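Local coordinates for protein apical membrane antigen 1 (Babesia divergens, PDB 4APM) that is a surface antigen of an apicomplexan parasite that binds calcium and probably takes part in host-cell invasion at the moving junction, at residues G233-I238 with P333-I338; N366-P371 with E385-L390; D224-R229 with I337-S342; F359-V364 with E407-Y412. All blocks are in the same frame, centred on the assembly; numbering follows the deposited sequence.

Overall arrangement
All four contacts lie in the C-terminal part of the AMA1 ectodomain, away from the calcium site, and all reach one mixed sheet. Interactions 1 and 3 share Ile337 and Ile338 of edge strand 335-339, and their centres are about 8 Å apart. Interaction 2 lies further across the sheet, about 8 Å from interaction 1 and 9 Å from interaction 3, and is nested in the loop closed by interaction 4. Interaction 4 is about 11 Å from interaction 3 and 14 Å from the other two. Along the chain, interactions 1 and 3 close before interactions 2 and 4 open. Two disulfides and the strand pairings thus tie distant parts of the sequence into one unit.

Interaction 1 (G233-I238 with P333-I338); sequences GSCVAI and PNCLII
Cys235 and Cys335 form a buried disulfide between strand 234-237 and the start of strand 335-339. Both strands belong to one mixed sheet. They are not neighbours in it, since strand 225-231 lies between them. The two strand segments cross at 82°, with their axes 6.4 Å apart. Cys235 SG, anti to its backbone N, meets Cys335 SG, which sits between its own N and carbonyl carbon. The two sulfurs are 2.1 Å apart, and the torsion about the S-S bond is 90°, the relaxed value for a disulfide. Asn334 and Cys335 both face Gly228 of the intervening strand, which makes this a classic beta bulge at the start of strand 335-339. Beyond the bridge, the Ile337 side chain points to strand 234-237 and lies against its backbone. Its CG1 lies 3.4 Å from Cys235 O. Its chi2 of 100° is off a staggered value and places CD1 3.5 Å from Cys235 SG. The same CD1 is 3.4 Å from Ala237 N, so the methyl group packs against backbone as well as sulfur. At the other end, Ile238 CD1 lies against Pro333, 3.7 Å from Pro333 CA. The two segments share no hydrogen bond; their backbone bonds in the sheet go to strands 225-231 and 367-368. Trp12 of helix 8-16 touches Cys335, and Ile369 touches Ile337.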
# COMPACT_ATOMS: atom_id res chain seq x y z
N GLY A 233 3.44 26.64 7.40
CA GLY A 233 4.89 26.55 7.24
C GLY A 233 5.54 25.39 7.99
O GLY A 233 6.76 25.29 8.04
N SER A 234 4.72 24.53 8.56
CA SER A 234 5.20 23.32 9.20
C SER A 234 4.49 22.10 8.63
O SER A 234 3.46 22.22 7.95
CB SER A 234 4.98 23.41 10.71
OG SER A 234 5.87 24.33 11.30
N CYS A 235 5.01 20.92 8.93
CA CYS A 235 4.30 19.69 8.63
C CYS A 235 3.60 19.21 9.89
O CYS A 235 4.24 18.99 10.94
CB CYS A 235 5.28 18.63 8.09
SG CYS A 235 4.48 17.07 7.60
N VAL A 236 2.27 19.11 9.83
CA VAL A 236 1.47 18.71 10.99
C VAL A 236 0.93 17.26 10.84
O VAL A 236 0.31 16.93 9.84
CB VAL A 236 0.28 19.69 11.25
CG1 VAL A 236 -0.51 19.27 12.48
CG2 VAL A 236 0.78 21.12 11.40
N ALA A 237 1.19 16.42 11.84
CA ALA A 237 0.68 15.05 11.88
C ALA A 237 -0.82 15.01 11.60
O ALA A 237 -1.59 15.81 12.16
CB ALA A 237 0.98 14.42 13.24
N ILE A 238 -1.22 14.08 10.73
CA ILE A 238 -2.63 13.90 10.37
C ILE A 238 -3.37 13.12 11.45
O ILE A 238 -2.88 12.08 11.93
CB ILE A 238 -2.77 13.18 9.00
CG1 ILE A 238 -2.45 14.13 7.87
CG2 ILE A 238 -4.17 12.63 8.80
CD1 ILE A 238 -2.07 13.42 6.59
N PRO A 333 -1.75 12.30 2.65
CA PRO A 333 -0.57 12.99 3.19
C PRO A 333 0.14 13.78 2.10
O PRO A 333 0.13 13.37 0.93
CB PRO A 333 0.33 11.84 3.65
CG PRO A 333 -0.55 10.63 3.70
CD PRO A 333 -1.59 10.83 2.65
N ASN A 334 0.74 14.91 2.48
CA ASN A 334 1.59 15.68 1.56
C ASN A 334 2.90 16.17 2.19
O ASN A 334 3.66 16.92 1.56
CB ASN A 334 0.81 16.84 0.88
CG ASN A 334 0.42 17.94 1.85
OD1 ASN A 334 1.07 18.14 2.88
ND2 ASN A 334 -0.66 18.67 1.53
N CYS A 335 3.19 15.69 3.40
CA CYS A 335 4.53 15.80 4.00
C CYS A 335 4.74 14.76 5.11
O CYS A 335 3.79 14.08 5.53
CB CYS A 335 4.73 17.19 4.57
SG CYS A 335 3.50 17.54 5.84
N LEU A 336 5.97 14.67 5.59
CA LEU A 336 6.32 13.74 6.66
C LEU A 336 6.93 14.53 7.83
O LEU A 336 7.51 15.58 7.63
CB LEU A 336 7.31 12.68 6.16
CG LEU A 336 6.94 11.80 4.95
CD1 LEU A 336 8.05 10.81 4.65
CD2 LEU A 336 5.62 11.07 5.14
N ILE A 337 6.74 14.03 9.05
CA ILE A 337 7.39 14.52 10.26
C ILE A 337 8.40 13.44 10.69
O ILE A 337 8.07 12.25 10.69
CB ILE A 337 6.35 14.67 11.39
CG1 ILE A 337 5.34 15.75 11.04
CG2 ILE A 337 7.02 14.90 12.74
CD1 ILE A 337 4.03 15.19 10.52
N ILE A 338 9.64 13.83 11.01
CA ILE A 338 10.57 12.81 11.46
C ILE A 338 10.30 12.44 12.93
O ILE A 338 9.92 13.30 13.74
CB ILE A 338 12.06 13.13 11.18
CG1 ILE A 338 12.91 11.87 11.41
CG2 ILE A 338 12.58 14.26 12.06
CD1 ILE A 338 14.40 12.13 11.48

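Interaction 2 (N366-P371 with E385-L390); sequences NGYIEP and EVTTAL
Gly367 and Thr388 hold the two segments together with a pair of backbone hydrogen bonds. Gly367 N donates to Thr388 O at 2.8 Å, and Thr388 N donates to Gly367 O at 2.7 Å. A third bond, from Ile369 N to Val386 O, is weak at 3.5 Å. Val386 O also accepts from a water that in turn accepts from Glu370 N, at 2.9 Å from that nitrogen to the water oxygen. The water thus extends the contact past the last direct bond. Gly367 with Thr388 is an antiparallel hydrogen-bonded pair, and Tyr368 with Thr387 is a non-hydrogen-bonded pair. These short strands lie inside the mixed sheet: strand 367-368 runs parallel to strand 234-237 on its other side, and strand 387-389 is antiparallel to strand 410-416. In the second pair, Thr387 OG1 sits between its backbone N and carbonyl carbon (chi1 41°) and bonds to Lys396 O. This rotamer leaves CG2 anti to the carbonyl carbon, from where it lies over the face of the Tyr368 ring, 3.4 Å from the centroid and 13° off the normal, a CH-pi contact. Glu385 approaches the same ring obliquely, with OE1 3.3 Å from Tyr368 CE2 and the carboxylate plane 86° from the ring plane. Arg372 forms a salt bridge with that OE1 and a cation-pi contact with Tyr368. Further out, Ile369 CG2 meets Thr388 CG2 at 3.7 Å. Ile369 CD1 rests on Val386 CG1 at 3.9 Å.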
# COMPACT_ATOMS: atom_id res chain seq x y z
N ASN A 366 10.01 21.83 9.56
CA ASN A 366 9.59 21.64 10.94
C ASN A 366 8.27 20.81 11.06
O ASN A 366 7.29 21.10 10.38
CB ASN A 366 9.44 23.01 11.64
CG ASN A 366 8.93 22.89 13.07
OD1 ASN A 366 9.66 22.44 13.95
ND2 ASN A 366 7.66 23.21 13.28
N GLY A 367 8.27 19.79 11.92
CA GLY A 367 7.09 18.94 12.06
C GLY A 367 6.48 18.92 13.45
O GLY A 367 7.20 18.97 14.46
N TYR A 368 5.15 18.84 13.52
CA TYR A 368 4.46 18.46 14.76
C TYR A 368 4.15 16.98 14.77
O TYR A 368 3.50 16.49 13.86
CB TYR A 368 3.18 19.27 14.95
CG TYR A 368 3.45 20.73 15.14
CD1 TYR A 368 3.91 21.51 14.07
CD2 TYR A 368 3.37 21.32 16.40
CE1 TYR A 368 4.22 22.85 14.25
CE2 TYR A 368 3.66 22.66 16.58
CZ TYR A 368 4.08 23.42 15.50
OH TYR A 368 4.39 24.75 15.67
N ILE A 369 4.66 16.26 15.78
CA ILE A 369 4.40 14.83 15.89
C ILE A 369 2.94 14.47 16.24
O ILE A 369 2.44 13.43 15.80
CB ILE A 369 5.36 14.12 16.88
CG1 ILE A 369 5.18 14.65 18.31
CG2 ILE A 369 6.81 14.21 16.41
CD1 ILE A 369 5.84 13.78 19.36
N GLU A 370 2.28 15.30 17.04
CA GLU A 370 0.90 15.03 17.47
C GLU A 370 -0.08 15.75 16.56
O GLU A 370 0.11 16.91 16.23
CB GLU A 370 0.67 15.51 18.92
CG GLU A 370 1.08 14.53 20.01
CD GLU A 370 0.19 13.31 20.08
OE1 GLU A 370 -1.04 13.47 20.23
OE2 GLU A 370 0.73 12.18 20.00
N PRO A 371 -1.17 15.05 16.19
CA PRO A 371 -2.30 15.65 15.50
C PRO A 371 -2.90 16.84 16.24
O PRO A 371 -2.58 17.09 17.39
CB PRO A 371 -3.32 14.51 15.47
CG PRO A 371 -2.48 13.27 15.48
CD PRO A 371 -1.33 13.60 16.37
N GLU A 385 3.25 21.27 22.60
CA GLU A 385 3.27 20.58 21.32
C GLU A 385 4.69 20.34 20.82
O GLU A 385 5.30 21.21 20.23
CB GLU A 385 2.49 21.38 20.27
CG GLU A 385 0.98 21.37 20.48
CD GLU A 385 0.27 22.06 19.33
OE1 GLU A 385 0.97 22.53 18.41
OE2 GLU A 385 -0.98 22.13 19.34
N VAL A 386 5.20 19.14 21.07
CA VAL A 386 6.47 18.70 20.53
C VAL A 386 6.61 18.91 19.01
O VAL A 386 5.73 18.51 18.23
CB VAL A 386 6.70 17.23 20.88
CG1 VAL A 386 8.06 16.76 20.38
CG2 VAL A 386 6.57 17.04 22.39
N THR A 387 7.68 19.59 18.61
CA THR A 387 8.06 19.71 17.20
C THR A 387 9.35 18.93 16.96
O THR A 387 10.11 18.69 17.89
CB THR A 387 8.26 21.16 16.79
OG1 THR A 387 8.94 21.87 17.83
CG2 THR A 387 6.93 21.83 16.52
N THR A 388 9.54 18.44 15.72
CA THR A 388 10.82 17.84 15.33
C THR A 388 11.32 18.44 14.01
O THR A 388 10.56 19.05 13.26
CB THR A 388 10.76 16.30 15.16
OG1 THR A 388 9.98 15.96 14.01
CG2 THR A 388 10.19 15.60 16.39
N ALA A 389 12.60 18.22 13.73
CA ALA A 389 13.24 18.73 12.51
C ALA A 389 14.62 18.10 12.34
O ALA A 389 15.23 17.67 13.31
CB ALA A 389 13.34 20.25 12.56
N LEU A 390 15.08 18.00 11.09
CA LEU A 390 16.40 17.41 10.78
C LEU A 390 17.57 18.38 11.03
O LEU A 390 18.73 17.98 10.99
CB LEU A 390 16.42 16.98 9.31
CG LEU A 390 16.34 15.51 8.91
CD1 LEU A 390 16.10 14.60 10.09
CD2 LEU A 390 15.29 15.33 7.84
O HOH W 1 3.13 17.70 18.50

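Interaction 3 (D224-R229 with I337-S342); sequences DAIFGR and IIDAGS
Ile226 pairs with Ile337, and Ala225 with Ile338, where edge strand 335-339 runs antiparallel to strand 225-231. Ile226 and Ile337 form the hydrogen-bonded pair. Ile226 N reaches Ile337 O at 2.9 Å, and Ile337 N reaches Ile226 O at 2.8 Å. Next, Asp339 N donates to Asp224 O at 2.9 Å. The chain then bends through a type II turn from Asp339 to Ser342, with Gly341 at its positive-phi position. Asp224 CG is anti to its own carbonyl carbon (chi1 -58°), and its OD1 accepts Gly341 N at 3.1 Å, nearly along the C-O axis. Its OD2 is hydrogen-bonded to Ser408 OG, so the carboxylate ties the turn to a further loop. Ser342 meets Ala225 twice. Its O accepts Ala225 N at 2.9 Å. Its OG donates to Ala225 O from well above the carbonyl plane; the modelled 2.5 Å is short, and its exact length is doubtful. The Ile226 side chain lies against the turn: its CG1 is 3.4 Å from Ser342 OG, and its CD1 is 3.6 Å from Asp339 CB. The type II turn is the corner at which the chain leaves the mixed sheet and enters the four-stranded antiparallel sheet through strand 342-346.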
# COMPACT_ATOMS: atom_id res chain seq x y z
N ASP A 224 11.05 5.92 10.48
CA ASP A 224 11.20 7.16 11.27
C ASP A 224 10.30 8.29 10.80
O ASP A 224 10.68 9.46 10.89
CB ASP A 224 12.65 7.62 11.30
CG ASP A 224 13.58 6.58 11.87
OD1 ASP A 224 13.28 5.99 12.93
OD2 ASP A 224 14.59 6.31 11.23
N ALA A 225 9.11 7.95 10.30
CA ALA A 225 8.22 8.94 9.67
C ALA A 225 6.80 8.85 10.17
O ALA A 225 6.27 7.75 10.38
CB ALA A 225 8.24 8.79 8.15
N ILE A 226 6.19 10.02 10.30
CA ILE A 226 4.78 10.16 10.57
C ILE A 226 4.21 10.98 9.41
O ILE A 226 4.81 11.97 9.00
CB ILE A 226 4.55 10.98 11.85
CG1 ILE A 226 5.10 10.25 13.08
CG2 ILE A 226 3.07 11.33 12.01
CD1 ILE A 226 5.17 11.15 14.30
N PHE A 227 3.07 10.54 8.88
CA PHE A 227 2.38 11.25 7.79
C PHE A 227 1.78 12.58 8.28
O PHE A 227 1.14 12.61 9.32
CB PHE A 227 1.22 10.39 7.26
CG PHE A 227 1.66 9.23 6.44
CD1 PHE A 227 2.44 9.42 5.31
CD2 PHE A 227 1.20 7.94 6.73
CE1 PHE A 227 2.81 8.35 4.51
CE2 PHE A 227 1.54 6.88 5.91
CZ PHE A 227 2.36 7.08 4.81
N GLY A 228 1.92 13.63 7.48
CA GLY A 228 1.31 14.92 7.82
C GLY A 228 0.76 15.67 6.62
O GLY A 228 0.94 15.27 5.47
N ARG A 229 0.11 16.80 6.90
CA ARG A 229 -0.16 17.79 5.86
C ARG A 229 0.42 19.15 6.24
O ARG A 229 0.45 19.53 7.42
CB ARG A 229 -1.67 17.90 5.57
CG ARG A 229 -2.28 16.63 4.95
CD ARG A 229 -3.79 16.72 4.78
NE ARG A 229 -4.17 17.87 3.96
CZ ARG A 229 -3.99 17.96 2.64
NH1 ARG A 229 -3.44 16.96 1.97
NH2 ARG A 229 -4.37 19.05 2.00
N ILE A 337 6.74 14.03 9.05
CA ILE A 337 7.39 14.52 10.26
C ILE A 337 8.40 13.44 10.69
O ILE A 337 8.07 12.25 10.69
CB ILE A 337 6.35 14.67 11.39
CG1 ILE A 337 5.34 15.75 11.04
CG2 ILE A 337 7.02 14.90 12.74
CD1 ILE A 337 4.03 15.19 10.52
N ILE A 338 9.64 13.83 11.01
CA ILE A 338 10.57 12.81 11.46
C ILE A 338 10.30 12.44 12.93
O ILE A 338 9.92 13.30 13.74
CB ILE A 338 12.06 13.13 11.18
CG1 ILE A 338 12.91 11.87 11.41
CG2 ILE A 338 12.58 14.26 12.06
CD1 ILE A 338 14.40 12.13 11.48
N ASP A 339 10.41 11.16 13.22
CA ASP A 339 10.16 10.65 14.56
C ASP A 339 10.67 9.21 14.66
O ASP A 339 10.15 8.33 14.00
CB ASP A 339 8.66 10.71 14.89
CG ASP A 339 8.36 10.21 16.29
OD1 ASP A 339 8.86 10.81 17.26
OD2 ASP A 339 7.63 9.20 16.41
N ALA A 340 11.72 8.99 15.45
CA ALA A 340 12.36 7.67 15.56
C ALA A 340 11.39 6.60 15.99
O ALA A 340 10.61 6.81 16.92
CB ALA A 340 13.53 7.74 16.54
N GLY A 341 11.46 5.44 15.35
CA GLY A 341 10.61 4.30 15.68
C GLY A 341 9.24 4.29 15.01
O GLY A 341 8.51 3.29 15.09
N SER A 342 8.87 5.38 14.35
CA SER A 342 7.59 5.42 13.65
C SER A 342 7.67 4.96 12.18
O SER A 342 8.63 5.30 11.47
CB SER A 342 6.96 6.81 13.73
OG SER A 342 5.96 6.94 12.73

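Interaction 4 (F359-V364 with E407-Y412); sequences FPCDIV and ESCGTY
Phe359 starts its contact with Ser408 at CB, which lies 3.6 Å from Ser408 CB. CG stands anti to the backbone N (chi1 -171°), and the ring leads away from the 407-412 segment. On the way, CD1 passes 4.1 Å from Cys409 SG, a sulfur-aromatic contact at an oblique angle. Pro360 CD lies over one ring face. Further out, CE1 packs on Leu390, and CE2 on Leu336 and Ile338. At the backbone, Phe359 N donates to Ser408 OG at 3.0 Å, with an N-H...O angle of 151°. The same OG is hydrogen-bonded to Asp224 OD2, so two partners grip it. The covalent link is the disulfide: Cys361 SG is 2.0 Å from Cys409 SG, with a torsion of -88° about the S-S bond. Cys361 SG also lies 3.2 Å from Ser408 O. Cys361 follows Pro360 in a type I turn that ends at Ile363. The disulfide fastens this loop, which links strands 342-346 and 367-368, to the turn between strands 400-406 and 410-416. Pro360 and Ile363 of the loop touch helix 8-16, while Phe359 leans on edge strand 335-339.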
# COMPACT_ATOMS: atom_id res chain seq x y z
N PHE A 359 13.82 7.54 6.04
CA PHE A 359 13.32 8.93 5.95
C PHE A 359 14.20 9.73 4.98
O PHE A 359 15.41 9.49 4.90
CB PHE A 359 13.31 9.59 7.35
CG PHE A 359 12.63 10.93 7.39
CD1 PHE A 359 13.26 12.05 6.90
CD2 PHE A 359 11.31 11.04 7.81
CE1 PHE A 359 12.61 13.26 6.86
CE2 PHE A 359 10.65 12.25 7.76
CZ PHE A 359 11.31 13.37 7.29
N PRO A 360 13.60 10.63 4.16
CA PRO A 360 14.48 11.32 3.20
C PRO A 360 15.18 12.55 3.82
O PRO A 360 14.66 13.66 3.78
CB PRO A 360 13.52 11.73 2.08
CG PRO A 360 12.20 11.88 2.74
CD PRO A 360 12.17 10.88 3.88
N CYS A 361 16.37 12.31 4.39
CA CYS A 361 17.09 13.29 5.20
C CYS A 361 17.29 14.62 4.51
O CYS A 361 17.38 15.65 5.17
CB CYS A 361 18.45 12.74 5.60
SG CYS A 361 18.32 11.03 6.12
N ASP A 362 17.33 14.61 3.19
CA ASP A 362 17.59 15.84 2.45
C ASP A 362 16.40 16.80 2.38
O ASP A 362 16.56 17.92 1.93
CB ASP A 362 18.10 15.52 1.04
CG ASP A 362 17.16 14.61 0.27
OD1 ASP A 362 16.67 13.62 0.85
OD2 ASP A 362 16.94 14.88 -0.93
N ILE A 363 15.21 16.35 2.77
CA ILE A 363 14.01 17.23 2.67
C ILE A 363 13.64 17.74 4.07
O ILE A 363 13.24 16.97 4.94
CB ILE A 363 12.81 16.51 2.00
CG1 ILE A 363 13.15 16.12 0.56
CG2 ILE A 363 11.56 17.38 2.02
CD1 ILE A 363 12.21 15.07 -0.02
N VAL A 364 13.86 19.03 4.30
CA VAL A 364 13.96 19.55 5.67
C VAL A 364 12.83 20.54 5.95
O VAL A 364 12.63 21.48 5.20
CB VAL A 364 15.35 20.18 5.97
CG1 VAL A 364 15.46 20.59 7.43
CG2 VAL A 364 16.47 19.20 5.63
N GLU A 407 17.77 6.03 12.87
CA GLU A 407 18.46 5.17 11.90
C GLU A 407 18.57 5.79 10.51
O GLU A 407 19.47 5.44 9.75
CB GLU A 407 17.76 3.82 11.77
CG GLU A 407 18.19 2.77 12.79
CD GLU A 407 17.50 1.43 12.56
OE1 GLU A 407 16.95 1.22 11.46
OE2 GLU A 407 17.50 0.58 13.49
N SER A 408 17.60 6.62 10.14
CA SER A 408 17.49 7.07 8.75
C SER A 408 18.50 8.18 8.54
O SER A 408 19.18 8.25 7.51
CB SER A 408 16.08 7.61 8.45
OG SER A 408 15.08 6.62 8.58
N CYS A 409 18.55 9.09 9.50
CA CYS A 409 19.28 10.31 9.32
C CYS A 409 20.27 10.59 10.45
O CYS A 409 20.77 11.70 10.57
CB CYS A 409 18.30 11.46 9.14
SG CYS A 409 17.14 11.17 7.78
N GLY A 410 20.58 9.57 11.25
CA GLY A 410 21.27 9.82 12.52
C GLY A 410 20.55 10.88 13.34
O GLY A 410 19.31 10.83 13.47
N THR A 411 21.30 11.86 13.84
CA THR A 411 20.80 12.76 14.89
C THR A 411 19.83 13.80 14.34
O THR A 411 20.08 14.43 13.31
CB THR A 411 21.96 13.52 15.60
OG1 THR A 411 22.99 12.60 15.95
CG2 THR A 411 21.47 14.22 16.88
N TYR A 412 18.75 14.04 15.08
CA TYR A 412 17.84 15.13 14.74
C TYR A 412 17.36 15.78 16.02
O TYR A 412 17.64 15.29 17.09
CB TYR A 412 16.66 14.61 13.90
CG TYR A 412 15.68 13.75 14.67
CD1 TYR A 412 15.95 12.40 14.90
CD2 TYR A 412 14.51 14.29 15.20
CE1 TYR A 412 15.09 11.62 15.65
CE2 TYR A 412 13.63 13.50 15.94
CZ TYR A 412 13.93 12.17 16.16
OH TYR A 412 13.07 11.39 16.89